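Local coordinates for protein carbohydrate oxidase (Microdochium nivale, PDB 3RJA) that oxidises the C1 hydroxyl of mono-, oligo- and polysaccharides to lactones by means of a bound FAD, reducing molecular oxygen to hydrogen peroxide, at residues A[166-171]-A[456-461]; A[445-450]-A[467-472]; A[240-245]-A[271-276]. One frame throughout, in Å; residues are numbered along the deposited sequence.

Contact 1: residues A[166-171]-A[456-461]; sequences VLADGR and KFDPTD
Leu167 reaches from the turn between strands 160-166 and 172-176 to the rim of the Phe457 ring, in the last turn of helix 447-457. Its CB heads for the other segment, and at CG, which stands anti to the carbonyl carbon (chi1 -57°), the chain forks toward the aromatic. One branch, CD1, lies at the ring edge, near the ring plane, 3.9 Å from Phe457 CD1. The other, CD2, comes to the same Phe457 CD1 at 4.1 Å. Branched leucine thus brings two methyls to the ring, while Leu183 of helix 181-190 touches both residues, and one ring face carries Lys456 CG.

Next door, the small Ala168 lets the backbones approach: its CB packs 3.5 Å from Asp458 OD1. That OD1 accepts from Arg462 N, and OD2 from Phe463 N.

Water bridges the backbone polar groups. One molecule accepts from Ala168 N at 2.9 Å and donates to Phe457 O at 2.7 Å; a second also donates to Phe457 O but is bound only weakly by Asp169 N. Gly170 N closes the beta turn on Leu167 O at 3.0 Å. Arg171 N makes an Asx turn with Asp169 OD1, and Arg171 NE a salt bridge to Asp169 OD2. The carbonyl at the helix end is thus satisfied by water, and the two backbones are joined without a direct bond between them.

Contact 2: residues A[445-450]-A[467-472]; sequences ENLARL and QAVRPV
Val469 turns its two methyls toward helix 447-457 and straddles the side of it formed by Leu447 and Leu450. Leu447 CD1 sits against both methyls, slightly nearer CG2, at 4.1 Å, than CG1, at 4.2 Å. CG1 alone goes on to the helix backbone: with chi1 at 166° it lies beside the valine's carbonyl carbon and leans on the main chain of Leu450, 3.7 Å from Leu450 C, and also rests against Leu450 CB at 4.1 Å. The Leu447 side chain leaves the helix with CG anti to the backbone N (chi1 179°), which extends it toward the valine; the two side chains lie alongside each other and point opposite ways. Leu450 behaves differently: it offers its CB and main chain to the valine, while its side chain also packs on Tyr443, Trp185 and Phe194. A beta-branched residue suits this place because both its methyls sit close to the main chain and can fill a shallow dip on a helix.

The other segment is extended, with backbone angles close to polyproline II from Ala468 to Pro471. Val469 N donates to Asn193 OD1 and Val469 O accepts from Arg435 NH2, while the backbone of Val472 bonds to that of Gln451 in the helix. Val469 also touches Gln451 and Lys454, so it rests on positions i, i+3, i+4 and i+7. This is the four-residue hollow that receives a knob between packed helices; here the filler is the extended C-terminal chain, folding back over the helix of the berberine-like region.

Contact 3: residues A[240-245]-A[271-276]; sequences VAPREV and RAAFQP
Pro242 and Ala273 meet at the middle of this interface, where the bulky proline ring needs a low spot and the alanine supplies it: Pro242 CG lies 4.2 Å from Ala273 CB. One helical turn on, Pro276 raises a bump of its own, and Val240 leans against it obliquely, with CG1 at 4.1 Å from Pro276 CB. Pro276 has no N-H to give to the turn before, and the helix is kinked there.

On the buried side the long member is Phe274. Its ring runs in beneath the loop, and Val245 crosses it at about a right angle, CG2 coming 3.9 Å from Phe274 CD1; this valine has a second conformer, so that contact is less certain. Tyr236 and Phe247 meet the same phenyl ring edge-to-face, so it is wedged into an aromatic cluster.

Helix 223-239 thus ends in a loop that packs on helix 267-278 before entering strand 245-251. The run strand 211-217, helix, strands 245-251 and 258-264, helix, strand 286-293, with sheet order 4-1-3-2, is the beta-alpha-beta-beta-alpha-beta pattern of a ferredoxin-like fold, embedded in a larger antiparallel sheet.

Contacts 1 and 2 share helix 447-457, one at its end and the other at its beginning, and their segments alternate along the chain. Their centres lie 15 Å apart and they touch directly, Pro459 O packing 4.1 Å from Pro471 CG. Both lie near the cofactor without touching it: the Leu167 side chain is about 10 Å from the FAD and that of Val469 about 11 Å. Contact 1 joins the FAD-binding region to the berberine-like one, whereas contact 2 lies wholly within the latter. Contact 3 is remote, its centre 46 Å from that of contact 1 and 38 Å from that of contact 2; its Val240 side chain is about 10 Å from a zinc ion.

Contact 1: residues A[166-171]-A[456-461]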
loop_
_atom_site.group_PDB
_atom_site.type_symbol
_atom_site.label_atom_id
_atom_site.label_comp_id
_atom_site.label_asym_id
_atom_site.label_seq_id
_atom_site.Cartn_x
_atom_site.Cartn_y
_atom_site.Cartn_z
ATOM N N VAL A 166 4.797 18.815 7.931
ATOM C CA VAL A 166 4.100 20.115 7.848
ATOM C C VAL A 166 2.684 19.937 8.376
ATOM O O VAL A 166 1.901 19.135 7.813
ATOM C CB VAL A 166 4.056 20.644 6.384
ATOM C CG1 VAL A 166 3.271 21.985 6.295
ATOM C CG2 VAL A 166 5.445 20.799 5.841
ATOM N N LEU A 167 2.344 20.658 9.448
ATOM C CA LEU A 167 1.011 20.536 10.062
ATOM C C LEU A 167 -0.010 21.438 9.394
ATOM O O LEU A 167 0.377 22.336 8.643
ATOM C CB LEU A 167 1.051 20.834 11.576
ATOM C CG LEU A 167 2.006 19.985 12.411
ATOM C CD1 LEU A 167 1.905 20.334 13.914
ATOM C CD2 LEU A 167 1.802 18.471 12.173
ATOM N N ALA A 168 -1.292 21.250 9.744
ATOM C CA ALA A 168 -2.403 22.057 9.183
ATOM C C ALA A 168 -2.306 23.565 9.461
ATOM O O ALA A 168 -2.771 24.399 8.658
ATOM C CB ALA A 168 -3.766 21.505 9.656
ATOM N N ASP A 169 -1.685 23.915 10.581
ATOM C CA ASP A 169 -1.502 25.319 10.937
ATOM C C ASP A 169 -0.264 25.951 10.298
ATOM O O ASP A 169 0.047 27.120 10.573
ATOM C CB ASP A 169 -1.480 25.496 12.461
ATOM C CG ASP A 169 -0.262 24.832 13.146
ATOM O OD1 ASP A 169 0.624 24.239 12.482
ATOM O OD2 ASP A 169 -0.200 24.927 14.394
ATOM N N GLY A 170 0.458 25.176 9.481
ATOM C CA GLY A 170 1.667 25.681 8.810
ATOM C C GLY A 170 3.011 25.433 9.512
ATOM O O GLY A 170 4.082 25.669 8.930
ATOM N N ARG A 171 2.978 24.981 10.761
ATOM C CA ARG A 171 4.225 24.655 11.457
ATOM C C ARG A 171 4.931 23.411 10.906
ATOM O O ARG A 171 4.301 22.456 10.425
ATOM C CB ARG A 171 3.991 24.476 12.952
ATOM C CG ARG A 171 3.600 25.754 13.668
ATOM C CD ARG A 171 3.522 25.524 15.147
ATOM N NE ARG A 171 2.435 24.609 15.522
ATOM C CZ ARG A 171 2.587 23.515 16.266
ATOM N NH1 ARG A 171 3.803 23.150 16.699
ATOM N NH2 ARG A 171 1.519 22.774 16.574
ATOM N N LYS A 456 -6.636 16.757 17.726
ATOM C CA LYS A 456 -5.434 17.488 18.127
ATOM C C LYS A 456 -4.657 18.145 16.968
ATOM O O LYS A 456 -4.246 19.306 17.078
ATOM C CB LYS A 456 -4.485 16.600 18.912
ATOM C CG LYS A 456 -3.191 17.348 19.374
ATOM C CD LYS A 456 -2.368 16.555 20.382
ATOM C CE LYS A 456 -1.090 17.297 20.702
ATOM N NZ LYS A 456 -0.215 16.367 21.501
ATOM N N PHE A 457 -4.422 17.396 15.888
ATOM C CA PHE A 457 -3.541 17.875 14.811
ATOM C C PHE A 457 -4.221 18.482 13.606
ATOM O O PHE A 457 -3.653 19.362 12.975
ATOM C CB PHE A 457 -2.522 16.792 14.392
ATOM C CG PHE A 457 -1.422 16.636 15.394
ATOM C CD1 PHE A 457 -0.427 17.611 15.500
ATOM C CD2 PHE A 457 -1.436 15.574 16.306
ATOM C CE1 PHE A 457 0.585 17.504 16.475
ATOM C CE2 PHE A 457 -0.437 15.449 17.280
ATOM C CZ PHE A 457 0.571 16.406 17.380
ATOM N N ASP A 458 -5.411 17.991 13.264
ATOM C CA ASP A 458 -6.172 18.569 12.151
ATOM C C ASP A 458 -7.632 18.830 12.535
ATOM O O ASP A 458 -8.538 18.296 11.904
ATOM C CB ASP A 458 -6.058 17.700 10.883
ATOM C CG ASP A 458 -6.588 18.408 9.628
ATOM O OD1 ASP A 458 -6.734 19.659 9.651
ATOM O OD2 ASP A 458 -6.847 17.704 8.620
ATOM N N PRO A 459 -7.869 19.683 13.556
ATOM C CA PRO A 459 -9.254 19.888 14.016
ATOM C C PRO A 459 -10.161 20.577 12.985
ATOM O O PRO A 459 -11.382 20.367 13.009
ATOM C CB PRO A 459 -9.081 20.741 15.288
ATOM C CG PRO A 459 -7.776 21.469 15.057
ATOM C CD PRO A 459 -6.911 20.438 14.389
ATOM N N THR A 460 -9.595 21.336 12.048
ATOM C CA THR A 460 -10.453 21.932 11.026
ATOM C C THR A 460 -10.599 21.046 9.783
ATOM O O THR A 460 -11.165 21.472 8.775
ATOM C CB THR A 460 -10.008 23.335 10.621
ATOM O OG1 THR A 460 -8.800 23.244 9.857
ATOM C CG2 THR A 460 -9.806 24.248 11.872
ATOM N N ASP A 461 -10.090 19.816 9.844
ATOM C CA ASP A 461 -10.198 18.913 8.687
ATOM C C ASP A 461 -9.600 19.582 7.420
ATOM O O ASP A 461 -10.153 19.478 6.315
ATOM C CB ASP A 461 -11.672 18.560 8.465
ATOM C CG ASP A 461 -11.901 17.070 8.194
ATOM O OD1 ASP A 461 -10.934 16.282 8.119
ATOM O OD2 ASP A 461 -13.078 16.705 8.024
HETATM O O HOH W 1 -1.897 18.738 10.994
HETATM O O HOH W 2 -2.449 21.851 13.094
#

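Contact 2: residues A[445-450]-A[467-472]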
loop_
_atom_site.group_PDB
_atom_site.type_symbol
_atom_site.label_atom_id
_atom_site.label_comp_id
_atom_site.label_asym_id
_atom_site.label_seq_id
_atom_site.Cartn_x
_atom_site.Cartn_y
_atom_site.Cartn_z
ATOM N N GLU A 445 -9.079 -1.494 15.987
ATOM C CA GLU A 445 -8.987 -1.127 17.418
ATOM C C GLU A 445 -8.293 0.228 17.647
ATOM O O GLU A 445 -8.311 0.755 18.755
ATOM C CB GLU A 445 -8.312 -2.247 18.244
ATOM C CG GLU A 445 -6.835 -2.538 17.874
ATOM C CD GLU A 445 -6.164 -3.586 18.769
ATOM O OE1 GLU A 445 -6.098 -4.777 18.392
ATOM O OE2 GLU A 445 -5.664 -3.214 19.845
ATOM N N ASN A 446 -7.683 0.793 16.596
ATOM C CA ASN A 446 -6.938 2.051 16.739
ATOM C C ASN A 446 -7.724 3.309 16.354
ATOM O O ASN A 446 -7.232 4.430 16.512
ATOM C CB ASN A 446 -5.637 1.978 15.938
ATOM C CG ASN A 446 -4.601 1.075 16.589
ATOM O OD1 ASN A 446 -4.604 0.897 17.817
ATOM N ND2 ASN A 446 -3.695 0.512 15.778
ATOM N N LEU A 447 -8.925 3.131 15.821
ATOM C CA LEU A 447 -9.734 4.263 15.359
ATOM C C LEU A 447 -10.012 5.334 16.430
ATOM O O LEU A 447 -9.866 6.534 16.160
ATOM C CB LEU A 447 -11.052 3.784 14.745
ATOM C CG LEU A 447 -11.987 4.904 14.247
ATOM C CD1 LEU A 447 -11.326 5.790 13.189
ATOM C CD2 LEU A 447 -13.291 4.367 13.717
ATOM N N ALA A 448 -10.430 4.911 17.624
ATOM C CA ALA A 448 -10.761 5.881 18.684
ATOM C C ALA A 448 -9.555 6.756 19.042
ATOM O O ALA A 448 -9.688 7.964 19.168
ATOM C CB ALA A 448 -11.332 5.172 19.955
ATOM N N ARG A 449 -8.389 6.157 19.209
ATOM C CA ARG A 449 -7.169 6.939 19.427
ATOM C C ARG A 449 -6.846 7.880 18.236
ATOM O O ARG A 449 -6.444 9.045 18.440
ATOM C CB ARG A 449 -5.987 6.012 19.721
ATOM C CG ARG A 449 -4.712 6.733 20.096
ATOM C CD ARG A 449 -3.612 5.788 20.580
ATOM N NE ARG A 449 -2.317 6.490 20.564
ATOM C CZ ARG A 449 -1.164 5.995 21.010
ATOM N NH1 ARG A 449 -1.118 4.777 21.527
ATOM N NH2 ARG A 449 -0.056 6.732 20.950
ATOM N N LEU A 450 -7.071 7.393 17.013
ATOM C CA LEU A 450 -6.811 8.181 15.800
ATOM C C LEU A 450 -7.731 9.406 15.717
ATOM O O LEU A 450 -7.298 10.481 15.288
ATOM C CB LEU A 450 -6.947 7.296 14.542
ATOM C CG LEU A 450 -5.760 6.325 14.337
ATOM C CD1 LEU A 450 -6.058 5.333 13.231
ATOM C CD2 LEU A 450 -4.453 7.071 14.022
ATOM N N GLN A 467 -12.464 9.559 3.207
ATOM C CA GLN A 467 -12.248 8.482 4.174
ATOM C C GLN A 467 -11.152 8.830 5.173
ATOM O O GLN A 467 -10.511 7.939 5.743
ATOM C CB GLN A 467 -12.048 7.097 3.508
ATOM C CG GLN A 467 -13.249 6.678 2.628
ATOM C CD GLN A 467 -13.064 5.380 1.836
ATOM O OE1 GLN A 467 -11.950 4.947 1.548
ATOM N NE2 GLN A 467 -14.200 4.763 1.454
ATOM N N ALA A 468 -10.952 10.133 5.388
ATOM C CA ALA A 468 -10.162 10.625 6.515
ATOM C C ALA A 468 -10.870 10.231 7.802
ATOM O O ALA A 468 -12.106 10.185 7.849
ATOM C CB ALA A 468 -10.014 12.184 6.457
ATOM N N VAL A 469 -10.086 9.971 8.840
ATOM C CA VAL A 469 -10.589 9.811 10.194
ATOM C C VAL A 469 -11.307 11.116 10.637
ATOM O O VAL A 469 -10.825 12.208 10.356
ATOM C CB VAL A 469 -9.388 9.466 11.120
ATOM C CG1 VAL A 469 -9.726 9.619 12.567
ATOM C CG2 VAL A 469 -8.882 8.015 10.842
ATOM N N ARG A 470 -12.459 11.014 11.304
ATOM C CA ARG A 470 -13.103 12.223 11.869
ATOM C C ARG A 470 -12.350 12.760 13.091
ATOM O O ARG A 470 -11.929 11.975 13.932
ATOM C CB ARG A 470 -14.558 11.968 12.281
ATOM C CG ARG A 470 -15.507 11.678 11.162
ATOM C CD ARG A 470 -16.991 11.705 11.643
ATOM N NE ARG A 470 -17.873 11.312 10.547
ATOM C CZ ARG A 470 -18.252 12.130 9.570
ATOM N NH1 ARG A 470 -17.834 13.394 9.551
ATOM N NH2 ARG A 470 -19.054 11.690 8.608
ATOM N N PRO A 471 -12.169 14.099 13.175
ATOM C CA PRO A 471 -11.693 14.725 14.405
ATOM C C PRO A 471 -12.775 14.622 15.492
ATOM O O PRO A 471 -13.870 15.160 15.327
ATOM C CB PRO A 471 -11.498 16.196 14.009
ATOM C CG PRO A 471 -12.373 16.393 12.841
ATOM C CD PRO A 471 -12.418 15.087 12.112
ATOM N N VAL A 472 -12.468 13.912 16.571
ATOM C CA VAL A 472 -13.386 13.799 17.715
ATOM C C VAL A 472 -12.624 14.110 19.003
ATOM O O VAL A 472 -11.808 13.303 19.454
ATOM C CB VAL A 472 -14.026 12.391 17.812
ATOM C CG1 VAL A 472 -15.127 12.385 18.873
ATOM C CG2 VAL A 472 -14.593 11.969 16.471
#

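Contact 3: residues A[240-245]-A[271-276]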
loop_
_atom_site.group_PDB
_atom_site.type_symbol
_atom_site.label_atom_id
_atom_site.label_comp_id
_atom_site.label_asym_id
_atom_site.label_seq_id
_atom_site.Cartn_x
_atom_site.Cartn_y
_atom_site.Cartn_z
ATOM N N VAL A 240 4.119 -22.828 10.871
ATOM C CA VAL A 240 5.343 -23.455 10.362
ATOM C C VAL A 240 6.268 -22.513 9.594
ATOM O O VAL A 240 7.488 -22.531 9.812
ATOM C CB VAL A 240 5.013 -24.670 9.432
ATOM C CG1 VAL A 240 6.313 -25.430 9.003
ATOM C CG2 VAL A 240 4.029 -25.640 10.121
ATOM N N ALA A 241 5.703 -21.741 8.655
ATOM C CA ALA A 241 6.496 -20.900 7.749
ATOM C C ALA A 241 7.639 -20.133 8.461
ATOM O O ALA A 241 7.392 -19.263 9.317
ATOM C CB ALA A 241 5.586 -19.924 6.966
ATOM N N PRO A 242 8.903 -20.472 8.133
ATOM C CA PRO A 242 10.010 -19.741 8.726
ATOM C C PRO A 242 9.956 -18.273 8.311
ATOM O O PRO A 242 9.318 -17.930 7.325
ATOM C CB PRO A 242 11.246 -20.432 8.135
ATOM C CG PRO A 242 10.754 -21.827 7.836
ATOM C CD PRO A 242 9.367 -21.602 7.318
ATOM N N ARG A 243 10.602 -17.436 9.103
ATOM C CA ARG A 243 10.791 -16.017 8.821
ATOM C C ARG A 243 11.249 -15.750 7.387
ATOM O O ARG A 243 10.712 -14.863 6.729
ATOM C CB ARG A 243 11.844 -15.473 9.792
ATOM C CG ARG A 243 11.910 -13.976 9.850
ATOM C CD ARG A 243 13.090 -13.510 10.725
ATOM N NE ARG A 243 13.224 -12.066 10.617
ATOM C CZ ARG A 243 14.337 -11.378 10.848
ATOM N NH1 ARG A 243 15.465 -12.001 11.201
ATOM N NH2 ARG A 243 14.323 -10.056 10.709
ATOM N N GLU A 244 12.219 -16.530 6.910
ATOM C CA GLU A 244 12.833 -16.322 5.588
ATOM C C GLU A 244 11.872 -16.506 4.374
ATOM O O GLU A 244 12.234 -16.175 3.234
ATOM C CB GLU A 244 14.028 -17.279 5.395
ATOM C CG GLU A 244 15.261 -17.019 6.265
ATOM C CD GLU A 244 15.032 -17.413 7.742
ATOM O OE1 GLU A 244 14.186 -18.304 8.019
ATOM O OE2 GLU A 244 15.711 -16.821 8.607
ATOM N N VAL A 245 10.690 -17.080 4.596
ATOM C CA VAL A 245 9.795 -17.342 3.470
ATOM C C VAL A 245 8.728 -16.256 3.362
ATOM O O VAL A 245 8.067 -15.912 4.332
ATOM C CB VAL A 245 9.213 -18.776 3.463
ATOM C CG1 VAL A 245 7.957 -18.886 4.324
ATOM C CG2 VAL A 245 8.914 -19.204 2.043
ATOM N N ARG A 271 13.540 -25.138 -0.629
ATOM C CA ARG A 271 12.814 -26.394 -0.796
ATOM C C ARG A 271 12.610 -27.117 0.538
ATOM O O ARG A 271 11.494 -27.535 0.858
ATOM C CB ARG A 271 13.483 -27.305 -1.840
ATOM C CG ARG A 271 12.724 -28.594 -2.117
ATOM C CD ARG A 271 11.348 -28.270 -2.690
ATOM N NE ARG A 271 10.554 -29.431 -3.095
ATOM C CZ ARG A 271 10.384 -29.821 -4.358
ATOM N NH1 ARG A 271 10.987 -29.174 -5.353
ATOM N NH2 ARG A 271 9.615 -30.872 -4.631
ATOM N N ALA A 272 13.673 -27.229 1.328
ATOM C CA ALA A 272 13.584 -27.860 2.634
ATOM C C ALA A 272 12.563 -27.111 3.498
ATOM O O ALA A 272 11.738 -27.724 4.148
ATOM C CB ALA A 272 14.952 -27.883 3.318
ATOM N N ALA A 273 12.616 -25.779 3.475
ATOM C CA ALA A 273 11.722 -24.953 4.294
ATOM C C ALA A 273 10.246 -25.040 3.858
ATOM O O ALA A 273 9.347 -24.962 4.694
ATOM C CB ALA A 273 12.202 -23.493 4.297
ATOM N N PHE A 274 10.015 -25.202 2.553
ATOM C CA PHE A 274 8.657 -25.199 1.969
ATOM C C PHE A 274 8.054 -26.588 1.902
ATOM O O PHE A 274 6.840 -26.721 1.733
ATOM C CB PHE A 274 8.664 -24.593 0.542
ATOM C CG PHE A 274 7.471 -23.748 0.243
ATOM C CD1 PHE A 274 7.263 -22.539 0.928
ATOM C CD2 PHE A 274 6.516 -24.167 -0.676
ATOM C CE1 PHE A 274 6.134 -21.751 0.672
ATOM C CE2 PHE A 274 5.383 -23.390 -0.963
ATOM C CZ PHE A 274 5.190 -22.175 -0.285
ATOM N N GLN A 275 8.892 -27.617 2.060
ATOM C CA GLN A 275 8.448 -29.025 1.917
ATOM C C GLN A 275 7.219 -29.420 2.763
ATOM O O GLN A 275 6.362 -30.155 2.257
ATOM C CB GLN A 275 9.613 -30.016 2.159
ATOM C CG GLN A 275 9.363 -31.446 1.571
ATOM C CD GLN A 275 9.138 -31.433 0.057
ATOM O OE1 GLN A 275 9.916 -30.843 -0.684
ATOM N NE2 GLN A 275 8.079 -32.083 -0.399
ATOM N N PRO A 276 7.135 -28.942 4.033
ATOM C CA PRO A 276 5.968 -29.240 4.852
ATOM C C PRO A 276 4.676 -28.819 4.194
ATOM O O PRO A 276 3.675 -29.492 4.386
ATOM C CB PRO A 276 6.225 -28.439 6.151
ATOM C CG PRO A 276 7.725 -28.438 6.270
ATOM C CD PRO A 276 8.176 -28.237 4.826
#